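Local coordinates for protein fervidolysin (Fervidobacterium pennivorans, PDB 1R6V) that degrades keratin into peptides as a subtilisin-like serine protease, allowing the bacterium to grow on native feathers, at residues V463-R472 against T497-D506. The protein carries 1 engineered substitution. Sequence-based numbering, arbitrary orientation.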
ATOM      1  N   VAL A 463      -3.332 -16.694  -8.602  1.00 17.70           N
ATOM      2  CA  VAL A 463      -3.970 -15.676  -9.437  1.00 15.95           C
ATOM      3  C   VAL A 463      -3.635 -14.300  -8.869  1.00 15.70           C
ATOM      4  O   VAL A 463      -4.003 -13.965  -7.740  1.00 16.10           O
ATOM      5  CB  VAL A 463      -5.516 -15.838  -9.462  1.00 15.06           C
ATOM      6  CG1 VAL A 463      -6.121 -14.897 -10.478  1.00 16.72           C
ATOM      7  CG2 VAL A 463      -5.890 -17.277  -9.763  1.00 15.72           C
ATOM      8  N   PRO A 464      -2.929 -13.477  -9.650  1.00 15.69           N
ATOM      9  CA  PRO A 464      -2.548 -12.138  -9.202  1.00 15.97           C
ATOM     10  C   PRO A 464      -3.596 -11.043  -9.378  1.00 16.39           C
ATOM     11  O   PRO A 464      -4.442 -11.103 -10.271  1.00 16.30           O
ATOM     12  CB  PRO A 464      -1.284 -11.860 -10.013  1.00 16.89           C
ATOM     13  CG  PRO A 464      -1.572 -12.542 -11.308  1.00 19.98           C
ATOM     14  CD  PRO A 464      -2.248 -13.838 -10.910  1.00 15.53           C
ATOM     15  N   THR A 465      -3.500 -10.039  -8.509  1.00 15.12           N
ATOM     16  CA  THR A 465      -4.376  -8.868  -8.497  1.00 15.07           C
ATOM     17  C   THR A 465      -5.839  -9.149  -8.176  1.00 16.93           C
ATOM     18  O   THR A 465      -6.735  -8.432  -8.624  1.00 17.23           O
ATOM     19  CB  THR A 465      -4.294  -8.049  -9.825  1.00 15.07           C
ATOM     20  OG1 THR A 465      -5.030  -8.707 -10.864  1.00 15.07           O
ATOM     21  CG2 THR A 465      -2.839  -7.894 -10.260  1.00 14.05           C
ATOM     22  N   VAL A 466      -6.075 -10.208  -7.415  1.00 16.69           N
ATOM     23  CA  VAL A 466      -7.428 -10.536  -6.985  1.00 15.53           C
ATOM     24  C   VAL A 466      -7.637  -9.715  -5.713  1.00 16.31           C
ATOM     25  O   VAL A 466      -6.757  -9.668  -4.840  1.00 15.17           O
ATOM     26  CB  VAL A 466      -7.554 -12.041  -6.684  1.00 15.76           C
ATOM     27  CG1 VAL A 466      -8.880 -12.331  -5.972  1.00 16.36           C
ATOM     28  CG2 VAL A 466      -7.487 -12.829  -7.994  1.00 17.43           C
ATOM     29  N   PHE A 467      -8.779  -9.044  -5.613  1.00 17.39           N
ATOM     30  CA  PHE A 467      -9.070  -8.227  -4.442  1.00 19.85           C
ATOM     31  C   PHE A 467      -9.601  -9.129  -3.339  1.00 18.71           C
ATOM     32  O   PHE A 467     -10.369 -10.051  -3.599  1.00 16.86           O
ATOM     33  CB  PHE A 467     -10.123  -7.164  -4.768  1.00 24.81           C
ATOM     34  CG  PHE A 467     -10.206  -6.810  -6.234  1.00 33.33           C
ATOM     35  CD1 PHE A 467     -10.911  -7.623  -7.132  1.00 36.49           C
ATOM     36  CD2 PHE A 467      -9.600  -5.654  -6.716  1.00 36.22           C
ATOM     37  CE1 PHE A 467     -11.006  -7.283  -8.493  1.00 37.56           C
ATOM     38  CE2 PHE A 467      -9.686  -5.304  -8.067  1.00 36.57           C
ATOM     39  CZ  PHE A 467     -10.392  -6.119  -8.957  1.00 38.24           C
ATOM     40  N   VAL A 468      -9.170  -8.875  -2.106  1.00 18.85           N
ATOM     41  CA  VAL A 468      -9.639  -9.668  -0.976  1.00 18.15           C
ATOM     42  C   VAL A 468     -10.099  -8.679   0.074  1.00 17.85           C
ATOM     43  O   VAL A 468      -9.317  -7.881   0.606  1.00 16.07           O
ATOM     44  CB  VAL A 468      -8.531 -10.576  -0.402  1.00 18.65           C
ATOM     45  CG1 VAL A 468      -9.071 -11.358   0.811  1.00 18.10           C
ATOM     46  CG2 VAL A 468      -8.058 -11.554  -1.463  1.00 20.74           C
ATOM     47  N   SER A 469     -11.391  -8.742   0.366  1.00 16.85           N
ATOM     48  CA  SER A 469     -12.016  -7.836   1.307  1.00 18.04           C
ATOM     49  C   SER A 469     -12.528  -8.605   2.518  1.00 17.62           C
ATOM     50  O   SER A 469     -13.316  -9.530   2.362  1.00 17.91           O
ATOM     51  CB  SER A 469     -13.179  -7.147   0.583  1.00 20.43           C
ATOM     52  OG  SER A 469     -13.776  -6.142   1.367  1.00 22.65           O
ATOM     53  N   MET A 470     -12.063  -8.247   3.716  1.00 16.01           N
ATOM     54  CA  MET A 470     -12.518  -8.925   4.939  1.00 17.58           C
ATOM     55  C   MET A 470     -13.460  -7.942   5.610  1.00 17.50           C
ATOM     56  O   MET A 470     -13.030  -6.933   6.148  1.00 15.56           O
ATOM     57  CB  MET A 470     -11.329  -9.259   5.852  1.00 14.93           C
ATOM     58  CG  MET A 470     -10.240 -10.091   5.164  1.00 14.65           C
ATOM     59  SD  MET A 470      -8.784 -10.482   6.203  1.00  6.55           S
ATOM     60  CE  MET A 470      -9.614 -11.547   7.561  1.00 13.32           C
ATOM     61  N   MET A 471     -14.753  -8.247   5.563  1.00 19.37           N
ATOM     62  CA  MET A 471     -15.763  -7.354   6.098  1.00 21.54           C
ATOM     63  C   MET A 471     -16.495  -7.930   7.302  1.00 22.50           C
ATOM     64  O   MET A 471     -16.540  -9.145   7.495  1.00 23.99           O
ATOM     65  CB  MET A 471     -16.776  -7.041   4.992  1.00 22.45           C
ATOM     66  CG  MET A 471     -16.136  -6.763   3.628  1.00 25.20           C
ATOM     67  SD  MET A 471     -17.345  -6.353   2.289  1.00 25.05           S
ATOM     68  CE  MET A 471     -17.400  -4.595   2.526  1.00 28.23           C
ATOM     69  N   ARG A 472     -17.056  -7.040   8.101  1.00 24.73           N
ATOM     70  CA  ARG A 472     -17.827  -7.432   9.278  1.00 26.63           C
ATOM     71  C   ARG A 472     -18.659  -6.240   9.719  1.00 27.25           C
ATOM     72  O   ARG A 472     -18.336  -5.101   9.395  1.00 24.85           O
ATOM     73  CB  ARG A 472     -16.900  -7.898  10.398  1.00 27.34           C
ATOM     74  CG  ARG A 472     -15.694  -7.015  10.608  1.00 26.83           C
ATOM     75  CD  ARG A 472     -14.836  -7.553  11.731  1.00 25.77           C
ATOM     76  NE  ARG A 472     -13.618  -6.774  11.902  1.00 22.93           N
ATOM     77  CZ  ARG A 472     -12.775  -6.934  12.911  1.00 23.96           C
ATOM     78  NH1 ARG A 472     -13.024  -7.846  13.844  1.00 24.26           N
ATOM     79  NH2 ARG A 472     -11.682  -6.189  12.980  1.00 22.97           N
ATOM     80  N   THR A 497     -14.555 -13.320  13.535  1.00 17.48           N
ATOM     81  CA  THR A 497     -15.388 -13.718  12.406  1.00 17.73           C
ATOM     82  C   THR A 497     -15.536 -12.618  11.361  1.00 17.58           C
ATOM     83  O   THR A 497     -15.850 -11.467  11.681  1.00 17.92           O
ATOM     84  CB  THR A 497     -16.793 -14.134  12.913  1.00 19.69           C
ATOM     85  OG1 THR A 497     -16.658 -15.159  13.916  1.00 19.53           O
ATOM     86  CG2 THR A 497     -17.640 -14.650  11.769  1.00 19.62           C
ATOM     87  N   TYR A 498     -15.300 -12.991  10.103  1.00 18.20           N
ATOM     88  CA  TYR A 498     -15.394 -12.072   8.978  1.00 17.01           C
ATOM     89  C   TYR A 498     -16.154 -12.662   7.814  1.00 16.94           C
ATOM     90  O   TYR A 498     -16.220 -13.871   7.656  1.00 18.58           O
ATOM     91  CB  TYR A 498     -14.023 -11.750   8.396  1.00 17.22           C
ATOM     92  CG  TYR A 498     -13.051 -11.112   9.340  1.00 14.96           C
ATOM     93  CD1 TYR A 498     -12.326 -11.883  10.239  1.00 15.60           C
ATOM     94  CD2 TYR A 498     -12.818  -9.734   9.296  1.00 18.05           C
ATOM     95  CE1 TYR A 498     -11.380 -11.298  11.066  1.00 15.46           C
ATOM     96  CE2 TYR A 498     -11.877  -9.142  10.116  1.00 16.44           C
ATOM     97  CZ  TYR A 498     -11.161  -9.936  10.995  1.00 17.03           C
ATOM     98  OH  TYR A 498     -10.193  -9.362  11.771  1.00 17.39           O
ATOM     99  N   ASP A 499     -16.640 -11.759   6.994  1.00 18.72           N
ATOM    100  CA  ASP A 499     -17.293 -12.155   5.763  1.00 19.71           C
ATOM    101  C   ASP A 499     -16.198 -11.763   4.783  1.00 17.74           C
ATOM    102  O   ASP A 499     -15.859 -10.594   4.675  1.00 18.37           O
ATOM    103  CB  ASP A 499     -18.546 -11.334   5.500  1.00 20.94           C
ATOM    104  CG  ASP A 499     -19.702 -11.762   6.371  1.00 24.22           C
ATOM    105  OD1 ASP A 499     -19.642 -12.870   6.949  1.00 25.23           O
ATOM    106  OD2 ASP A 499     -20.674 -10.994   6.466  1.00 26.85           O
ATOM    107  N   ILE A 500     -15.670 -12.737   4.093  1.00 18.03           N
ATOM    108  CA  ILE A 500     -14.562 -12.496   3.175  1.00 18.49           C
ATOM    109  C   ILE A 500     -15.002 -12.618   1.723  1.00 19.17           C
ATOM    110  O   ILE A 500     -15.530 -13.654   1.315  1.00 21.40           O
ATOM    111  CB  ILE A 500     -13.410 -13.496   3.462  1.00 16.45           C
ATOM    112  CG1 ILE A 500     -12.930 -13.337   4.909  1.00 16.93           C
ATOM    113  CG2 ILE A 500     -12.234 -13.224   2.527  1.00 17.33           C
ATOM    114  CD1 ILE A 500     -11.838 -14.325   5.324  1.00 18.49           C
ATOM    115  N   PHE A 501     -14.783 -11.550   0.957  1.00 19.90           N
ATOM    116  CA  PHE A 501     -15.144 -11.508  -0.459  1.00 20.72           C
ATOM    117  C   PHE A 501     -13.881 -11.414  -1.300  1.00 20.06           C
ATOM    118  O   PHE A 501     -12.995 -10.627  -1.001  1.00 17.58           O
ATOM    119  CB  PHE A 501     -16.058 -10.311  -0.733  1.00 24.01           C
ATOM    120  CG  PHE A 501     -17.305 -10.312   0.107  1.00 28.72           C
ATOM    121  CD1 PHE A 501     -17.294  -9.784   1.397  1.00 30.85           C
ATOM    122  CD2 PHE A 501     -18.483 -10.875  -0.375  1.00 30.73           C
ATOM    123  CE1 PHE A 501     -18.437  -9.818   2.192  1.00 29.64           C
ATOM    124  CE2 PHE A 501     -19.631 -10.913   0.415  1.00 31.68           C
ATOM    125  CZ  PHE A 501     -19.607 -10.384   1.698  1.00 31.75           C
ATOM    126  N   VAL A 502     -13.814 -12.234  -2.337  1.00 19.99           N
ATOM    127  CA  VAL A 502     -12.661 -12.302  -3.231  1.00 22.19           C
ATOM    128  C   VAL A 502     -13.140 -11.993  -4.654  1.00 24.09           C
ATOM    129  O   VAL A 502     -14.133 -12.559  -5.102  1.00 23.60           O
ATOM    130  CB  VAL A 502     -12.066 -13.727  -3.165  1.00 23.19           C
ATOM    131  CG1 VAL A 502     -10.815 -13.829  -4.005  1.00 26.67           C
ATOM    132  CG2 VAL A 502     -11.764 -14.085  -1.705  1.00 23.54           C
ATOM    133  N   GLY A 503     -12.443 -11.100  -5.355  1.00 23.86           N
ATOM    134  CA  GLY A 503     -12.849 -10.744  -6.710  1.00 29.43           C
ATOM    135  C   GLY A 503     -11.771 -10.921  -7.768  1.00 31.58           C
ATOM    136  O   GLY A 503     -10.671 -10.392  -7.610  1.00 34.67           O
ATOM    137  N   GLY A 504     -12.141 -11.636  -8.839  1.00 32.46           N
ATOM    138  CA  GLY A 504     -11.305 -11.998  -9.986  1.00 33.59           C
ATOM    139  C   GLY A 504     -10.195 -11.066 -10.358  1.00 31.68           C
ATOM    140  O   GLY A 504     -10.158  -9.959  -9.829  1.00 34.45           O
ATOM    141  N   PRO A 505      -9.296 -11.451 -11.292  1.00 29.09           N
ATOM    142  CA  PRO A 505      -8.226 -10.494 -11.602  1.00 27.21           C
ATOM    143  C   PRO A 505      -8.796  -9.126 -11.923  1.00 26.43           C
ATOM    144  O   PRO A 505      -9.880  -9.020 -12.487  1.00 24.56           O
ATOM    145  CB  PRO A 505      -7.512 -11.129 -12.802  1.00 26.97           C
ATOM    146  CG  PRO A 505      -7.780 -12.608 -12.636  1.00 27.76           C
ATOM    147  CD  PRO A 505      -9.232 -12.624 -12.185  1.00 28.80           C
ATOM    148  N   ASP A 506      -8.007  -8.138 -11.561  1.00 25.76           N
ATOM    149  CA  ASP A 506      -8.412  -6.760 -11.774  1.00 27.58           C
ATOM    150  C   ASP A 506      -8.257  -6.380 -13.243  1.00 29.09           C
ATOM    151  O   ASP A 506      -7.150  -6.359 -13.768  1.00 30.87           O
ATOM    152  CB  ASP A 506      -7.548  -5.851 -10.899  1.00 28.42           C
ATOM    153  CG  ASP A 506      -7.958  -4.399 -10.972  1.00 29.59           C
ATOM    154  OD1 ASP A 506      -9.044  -4.096 -11.512  1.00 31.49           O
ATOM    155  OD2 ASP A 506      -7.188  -3.555 -10.471  1.00 32.13           O
TER
HETATM  156  O   HOH W   1      -4.896  -7.115 -13.148  1.00 19.18           O
HETATM  157  O   HOH W   2     -15.671  -9.792  13.742  1.00 27.11           O
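With M470 CG anti to its carbonyl carbon (chi1 -55°) and the chain bent at chi3 (63°), the M470 methyl is brought over one face of the Y498 ring. CE lies 3.8 Å from the centroid of that ring, almost on its normal, so this is a CH-pi contact within a Met-aromatic pair. The setting is a beta sandwich with an Ig-like fold, where strands 466-471 and 497-505 run antiparallel as the central pair of a four-stranded sheet. Their register rests on backbone bonds that pair S469 with F501 and M471 with D499; S469 N to F501 O, at 2.8 Å, is nearly straight (176°). On the face bearing V468, M470, I500 and V502, side chains enter the buried core, meeting F450 and V452 of strand 446-455. On the other face M471 SD approaches the F501 ring obliquely, 3.5 Å from F501 CD1. R472 lies alongside Y498, pointing the same way, and Y498 CE2 sits over one guanidinium face, 3.4 Å from R472 NE. S476 O accepts from NE, D494 makes a salt bridge with NH2, and Y498 OH bonds to D494 O. A leucine in place of R472 would probably leave the D494 carboxylate without its ionic mate and S476 O without the donor it had in NE. At the far end D506 N donates to T465 OG1 at 3.1 Å, and a water bridges the same hydroxyl to D506 O, giving its hydrogen to T465 OG1 over 2.8 Å.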